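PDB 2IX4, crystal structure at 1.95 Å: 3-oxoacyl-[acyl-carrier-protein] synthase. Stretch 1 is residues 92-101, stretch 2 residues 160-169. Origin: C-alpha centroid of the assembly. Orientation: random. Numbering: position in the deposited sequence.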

# COMPACT_ATOMS: atom_id res chain seq x y z
N ALA A 92 3.79 9.17 12.21
CA ALA A 92 2.37 8.95 12.02
C ALA A 92 1.62 8.93 13.35
O ALA A 92 0.56 9.52 13.47
CB ALA A 92 2.13 7.66 11.26
N VAL A 93 2.20 8.26 14.35
CA VAL A 93 1.58 8.19 15.67
C VAL A 93 1.53 9.59 16.30
O VAL A 93 0.50 9.98 16.85
CB VAL A 93 2.30 7.17 16.60
CG1 VAL A 93 1.75 7.24 18.03
CG2 VAL A 93 2.14 5.76 16.05
N CYS A 94 2.63 10.33 16.18
CA CYS A 94 2.70 11.72 16.65
C CYS A 94 1.60 12.58 16.02
O CYS A 94 0.86 13.27 16.72
CB CYS A 94 4.08 12.31 16.35
SG CYS A 94 4.29 14.03 16.86
N ALA A 95 1.51 12.52 14.69
CA ALA A 95 0.51 13.27 13.94
C ALA A 95 -0.92 12.81 14.23
O ALA A 95 -1.83 13.64 14.35
CB ALA A 95 0.80 13.20 12.44
N ALA A 96 -1.11 11.50 14.35
CA ALA A 96 -2.43 10.93 14.64
C ALA A 96 -2.92 11.36 16.02
O ALA A 96 -4.10 11.65 16.18
CB ALA A 96 -2.41 9.42 14.54
N ASP A 97 -2.01 11.42 16.98
CA ASP A 97 -2.34 11.85 18.34
C ASP A 97 -2.82 13.30 18.38
O ASP A 97 -3.76 13.63 19.11
CB ASP A 97 -1.15 11.67 19.28
CG ASP A 97 -1.54 11.78 20.74
OD1 ASP A 97 -1.16 12.79 21.38
OD2 ASP A 97 -2.24 10.88 21.24
N GLU A 98 -2.16 14.16 17.61
CA GLU A 98 -2.56 15.56 17.50
C GLU A 98 -3.93 15.68 16.83
O GLU A 98 -4.80 16.39 17.33
CB GLU A 98 -1.51 16.37 16.71
CG GLU A 98 -1.83 17.86 16.64
CD GLU A 98 -0.99 18.62 15.62
OE1 GLU A 98 -0.11 18.01 14.97
OE2 GLU A 98 -1.21 19.84 15.49
N ALA A 99 -4.10 14.99 15.71
CA ALA A 99 -5.37 14.99 14.97
C ALA A 99 -6.55 14.52 15.82
O ALA A 99 -7.61 15.16 15.83
CB ALA A 99 -5.25 14.15 13.70
N LEU A 100 -6.37 13.42 16.54
CA LEU A 100 -7.43 12.86 17.38
C LEU A 100 -7.80 13.75 18.57
O LEU A 100 -8.98 13.85 18.94
CB LEU A 100 -7.06 11.45 17.86
CG LEU A 100 -7.11 10.35 16.78
CD1 LEU A 100 -6.26 9.16 17.19
CD2 LEU A 100 -8.55 9.93 16.48
N ARG A 101 -6.80 14.39 19.17
CA ARG A 101 -7.05 15.32 20.27
C ARG A 101 -7.71 16.60 19.76
O ARG A 101 -8.58 17.16 20.43
CB ARG A 101 -5.76 15.60 21.04
CG ARG A 101 -5.29 14.39 21.83
CD ARG A 101 -4.05 14.66 22.67
NE ARG A 101 -3.55 13.42 23.25
CZ ARG A 101 -3.96 12.90 24.40
NH1 ARG A 101 -4.88 13.51 25.14
NH2 ARG A 101 -3.44 11.75 24.83
N GLY A 160 -1.28 -0.01 11.87
CA GLY A 160 -1.28 -1.01 12.93
C GLY A 160 -1.00 -0.41 14.30
O GLY A 160 -1.72 -0.69 15.26
N HIS A 161 0.03 0.42 14.38
CA HIS A 161 0.43 1.05 15.65
C HIS A 161 -0.57 2.08 16.15
O HIS A 161 -0.79 2.20 17.35
CB HIS A 161 1.82 1.66 15.53
CG HIS A 161 2.92 0.65 15.52
ND1 HIS A 161 3.67 0.35 16.65
CD2 HIS A 161 3.40 -0.15 14.54
CE1 HIS A 161 4.56 -0.57 16.35
NE2 HIS A 161 4.42 -0.89 15.07
N VAL A 162 -1.17 2.83 15.22
CA VAL A 162 -2.21 3.81 15.57
C VAL A 162 -3.46 3.10 16.10
O VAL A 162 -3.96 3.44 17.18
CB VAL A 162 -2.54 4.76 14.38
CG1 VAL A 162 -3.74 5.65 14.69
CG2 VAL A 162 -1.33 5.62 14.03
N SER A 163 -3.95 2.10 15.37
CA SER A 163 -5.13 1.33 15.79
C SER A 163 -4.94 0.68 17.15
O SER A 163 -5.84 0.72 17.99
CB SER A 163 -5.49 0.27 14.74
OG SER A 163 -4.42 -0.64 14.56
N MET A 164 -3.76 0.10 17.37
CA MET A 164 -3.40 -0.52 18.65
C MET A 164 -3.42 0.48 19.81
O MET A 164 -3.92 0.16 20.89
CB MET A 164 -2.01 -1.15 18.58
CG MET A 164 -1.96 -2.55 17.99
SD MET A 164 -0.26 -3.16 17.86
CE MET A 164 0.22 -3.21 19.59
N LYS A 165 -2.86 1.66 19.59
CA LYS A 165 -2.73 2.67 20.64
C LYS A 165 -4.09 3.12 21.18
O LYS A 165 -4.26 3.31 22.38
CB LYS A 165 -1.91 3.87 20.16
CG LYS A 165 -1.63 4.92 21.25
CD LYS A 165 -0.69 6.01 20.74
CE LYS A 165 -0.60 7.18 21.72
NZ LYS A 165 -0.01 6.78 23.04
N TYR A 166 -5.06 3.25 20.28
CA TYR A 166 -6.36 3.82 20.63
C TYR A 166 -7.50 2.79 20.67
O TYR A 166 -8.62 3.11 21.05
CB TYR A 166 -6.70 4.98 19.69
CG TYR A 166 -5.61 6.03 19.64
CD1 TYR A 166 -4.69 6.06 18.59
CD2 TYR A 166 -5.47 6.97 20.66
CE1 TYR A 166 -3.68 7.01 18.54
CE2 TYR A 166 -4.46 7.92 20.63
CZ TYR A 166 -3.57 7.93 19.57
OH TYR A 166 -2.57 8.87 19.53
N GLY A 167 -7.19 1.55 20.28
CA GLY A 167 -8.17 0.47 20.29
C GLY A 167 -9.14 0.57 19.13
O GLY A 167 -10.30 0.16 19.25
N PHE A 168 -8.67 1.11 18.01
CA PHE A 168 -9.53 1.32 16.84
C PHE A 168 -9.68 0.03 16.04
O PHE A 168 -8.70 -0.49 15.51
CB PHE A 168 -8.99 2.46 15.97
CG PHE A 168 -9.07 3.83 16.62
CD1 PHE A 168 -8.22 4.85 16.20
CD2 PHE A 168 -9.98 4.09 17.64
CE1 PHE A 168 -8.29 6.12 16.78
CE2 PHE A 168 -10.05 5.35 18.24
CZ PHE A 168 -9.20 6.37 17.80
N GLN A 169 -10.91 -0.46 15.96
CA GLN A 169 -11.19 -1.78 15.38
C GLN A 169 -12.01 -1.74 14.09
O GLN A 169 -12.52 -2.77 13.63
CB GLN A 169 -11.85 -2.69 16.42
CG GLN A 169 -10.98 -2.94 17.65
CD GLN A 169 -11.78 -3.38 18.85
OE1 GLN A 169 -12.29 -4.50 18.89
NE2 GLN A 169 -11.90 -2.51 19.85

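The two helices cross at -46° with their axes 9.7 Å apart at closest approach, and the backbones come nearest at Val93 and Val162, whose CA atoms lie 5.8 Å apart. Both valines adopt the t rotamer (chi1 173° in each) and both direct CA-to-CB sideways to the partner helix, so it is a branch methyl that closes the gap: Val93 CG2 lies 4.0 Å from Val162 CG2. That same Val162 CG2 is 4.0 Å from Ala96 CB, whose short side chain points toward the second helix.

Tyr166 is the knob of the interface, seated among Val93, Ala96, Asp97 and Leu100. With chi1 at -54° (m) and chi2 at 100°, its ring extends toward the first helix and carries the hydroxyl to Asp97, where Tyr166 OH donates a hydrogen bond to Asp97 OD2 at 2.7 Å. Asp97 OD2 lies near the ring plane at its edge, in keeping with the preference of a phenol O-H to stay near that plane. Asp97 starts sideways, but its t rotamer (chi1 -166°) brings the end of the side chain nearer. The carboxylate is also held within its own helix: Arg101 NE forms a salt bridge to Asp97 OD1 at 3.1 Å, with an N-H...acceptor angle of 153°.

Leu100, in the m,t conformation (-72°, 159°), places one methyl against two rings in different ways. Leu100 CD1 sits 3.7 Å from the Tyr166 ring centroid and 13° off the ring normal, a CH-pi contact over the face; it meets Phe168 at the ring edge, with Leu100 CD1 to Phe168 CE1 at 3.7 Å. Phe168 follows Gly167, where the chain leaves helical geometry with positive phi (76°), a conformation that favours glycine.

Lys165 runs extended through chi3 before turning at chi4 (63°, p). Its aliphatic portion packs on valine, with Lys165 CD 3.8 Å from Val93 CG1.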